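Local structure of replication protein A (Methanococcus maripaludis, 3E0E) at residues 17-21 with 64-70. The protein probably binds DNA, here through one OB-fold domain cut from a longer replication protein. Residues are numbered along the deposited sequence.
Sequences NAEVV and VKKGDIA
Residues 17-20 run extended, Val-21 bending off (phi/psi -83/-30°), antiparallel to 69-70, the start of strand 69-78, while 64-68 approach as a loop. Ala-18 and Ala-70 form the hydrogen-bonded pair, Ala-18 N to Ala-70 O 2.9 Å and Ala-70 N to Ala-18 O 2.8 Å; Glu-19 and Ile-69 follow as the non-hydrogen-bonded pair, CA to CA 4.3 Å. Val-20 N then donates to Asp-68 O (2.8 Å), and Gly-67 N to Val-20 O (2.8 Å). In this OB-fold the pairing joins strand 12-29, whose other edge is bonded to strand 37-46, to strand 69-78 of the curled sheet. A type II turn, Lys-65 to Asp-68, leads in, with Gly-67 at positive phi (101°) and Asp-68 N 3.0 Å from Lys-65 O. Asp-68 OD2 accepts from Lys-65 N (2.8 Å); OD1 bonds Ser-96 N. The one apolar side-chain contact between the segments is Val-20 (chi1 t), pointing toward the loop, with CG2 3.7 Å from Val-64 CG1. Lys-66, all t until chi4 (p), brings NZ 2.7 Å from Val-21 O; a water links NZ (2.9 Å) to Glu-19 OE1 (2.6 Å).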
loop_
_atom_site.group_PDB
_atom_site.type_symbol
_atom_site.label_atom_id
_atom_site.label_comp_id
_atom_site.label_asym_id
_atom_site.label_seq_id
_atom_site.Cartn_x
_atom_site.Cartn_y
_atom_site.Cartn_z
ATOM N N ASN A 17 -9.286 1.294 0.734
ATOM C CA ASN A 17 -9.601 0.083 -0.016
ATOM C C ASN A 17 -9.256 0.493 -1.431
ATOM O O ASN A 17 -9.952 1.312 -2.032
ATOM C CB ASN A 17 -11.089 -0.263 0.097
ATOM C CG ASN A 17 -11.507 -0.532 1.521
ATOM O OD1 ASN A 17 -10.685 -0.902 2.360
ATOM N ND2 ASN A 17 -12.794 -0.363 1.806
ATOM N N ALA A 18 -8.176 -0.067 -1.960
ATOM C CA ALA A 18 -7.720 0.330 -3.277
ATOM C C ALA A 18 -7.212 -0.783 -4.170
ATOM O O ALA A 18 -6.782 -1.833 -3.709
ATOM C CB ALA A 18 -6.636 1.389 -3.125
ATOM N N GLU A 19 -7.254 -0.509 -5.469
ATOM C CA GLU A 19 -6.789 -1.428 -6.492
ATOM C C GLU A 19 -5.271 -1.354 -6.617
ATOM O O GLU A 19 -4.689 -0.270 -6.614
ATOM C CB GLU A 19 -7.424 -1.049 -7.836
ATOM C CG GLU A 19 -6.756 -1.680 -9.046
ATOM C CD GLU A 19 -7.243 -1.093 -10.357
ATOM O OE1 GLU A 19 -6.701 -1.481 -11.412
ATOM O OE2 GLU A 19 -8.160 -0.244 -10.339
ATOM N N VAL A 20 -4.633 -2.513 -6.722
ATOM C CA VAL A 20 -3.190 -2.562 -6.899
ATOM C C VAL A 20 -2.977 -2.393 -8.406
ATOM O O VAL A 20 -3.275 -3.288 -9.190
ATOM C CB VAL A 20 -2.614 -3.916 -6.424
ATOM C CG1 VAL A 20 -1.113 -3.964 -6.693
ATOM C CG2 VAL A 20 -2.897 -4.104 -4.931
ATOM N N VAL A 21 -2.496 -1.218 -8.801
ATOM C CA VAL A 21 -2.255 -0.911 -10.209
ATOM C C VAL A 21 -0.904 -1.455 -10.637
ATOM O O VAL A 21 -0.693 -1.816 -11.799
ATOM C CB VAL A 21 -2.272 0.606 -10.446
ATOM C CG1 VAL A 21 -1.990 0.909 -11.915
ATOM C CG2 VAL A 21 -3.616 1.177 -10.022
ATOM N N VAL A 64 0.352 -10.397 -3.306
ATOM C CA VAL A 64 -0.508 -9.381 -3.900
ATOM C C VAL A 64 -0.261 -9.384 -5.399
ATOM O O VAL A 64 0.876 -9.540 -5.846
ATOM C CB VAL A 64 -0.200 -7.976 -3.330
ATOM C CG1 VAL A 64 -0.503 -6.902 -4.368
ATOM C CG2 VAL A 64 -1.040 -7.734 -2.095
ATOM N N LYS A 65 -1.326 -9.211 -6.173
ATOM C CA LYS A 65 -1.218 -9.220 -7.623
ATOM C C LYS A 65 -1.884 -7.980 -8.199
ATOM O O LYS A 65 -2.770 -7.394 -7.575
ATOM C CB LYS A 65 -1.898 -10.479 -8.169
ATOM C CG LYS A 65 -1.458 -11.753 -7.446
ATOM C CD LYS A 65 -2.485 -12.873 -7.552
ATOM C CE LYS A 65 -2.184 -13.985 -6.547
ATOM N NZ LYS A 65 -3.230 -15.050 -6.519
ATOM N N LYS A 66 -1.442 -7.569 -9.381
ATOM C CA LYS A 66 -2.033 -6.411 -10.034
ATOM C C LYS A 66 -3.499 -6.740 -10.267
ATOM O O LYS A 66 -3.836 -7.845 -10.691
ATOM C CB LYS A 66 -1.344 -6.131 -11.369
ATOM C CG LYS A 66 -2.043 -5.073 -12.214
ATOM C CD LYS A 66 -1.291 -4.816 -13.510
ATOM C CE LYS A 66 -2.069 -3.881 -14.425
ATOM N NZ LYS A 66 -2.412 -2.583 -13.770
ATOM N N GLY A 67 -4.370 -5.782 -9.978
ATOM C CA GLY A 67 -5.790 -6.011 -10.155
ATOM C C GLY A 67 -6.491 -6.328 -8.847
ATOM O O GLY A 67 -7.710 -6.152 -8.729
ATOM N N ASP A 68 -5.736 -6.807 -7.861
ATOM C CA ASP A 68 -6.325 -7.118 -6.562
ATOM C C ASP A 68 -6.816 -5.836 -5.914
ATOM O O ASP A 68 -6.217 -4.770 -6.088
ATOM C CB ASP A 68 -5.304 -7.745 -5.602
ATOM C CG ASP A 68 -4.968 -9.182 -5.938
ATOM O OD1 ASP A 68 -5.725 -9.820 -6.699
ATOM O OD2 ASP A 68 -3.946 -9.677 -5.414
ATOM N N ILE A 69 -7.909 -5.946 -5.167
ATOM C CA ILE A 69 -8.443 -4.808 -4.436
ATOM C C ILE A 69 -8.066 -5.136 -2.998
ATOM O O ILE A 69 -8.484 -6.153 -2.443
ATOM C CB ILE A 69 -9.966 -4.687 -4.589
ATOM C CG1 ILE A 69 -10.315 -4.554 -6.073
ATOM C CG2 ILE A 69 -10.465 -3.466 -3.822
ATOM C CD1 ILE A 69 -11.783 -4.426 -6.363
ATOM N N ALA A 70 -7.253 -4.276 -2.400
ATOM C CA ALA A 70 -6.780 -4.530 -1.057
ATOM C C ALA A 70 -7.176 -3.506 -0.014
ATOM O O ALA A 70 -7.409 -2.336 -0.322
ATOM C CB ALA A 70 -5.258 -4.667 -1.086
HETATM O O HOH W 1 -4.737 -3.000 -12.100
#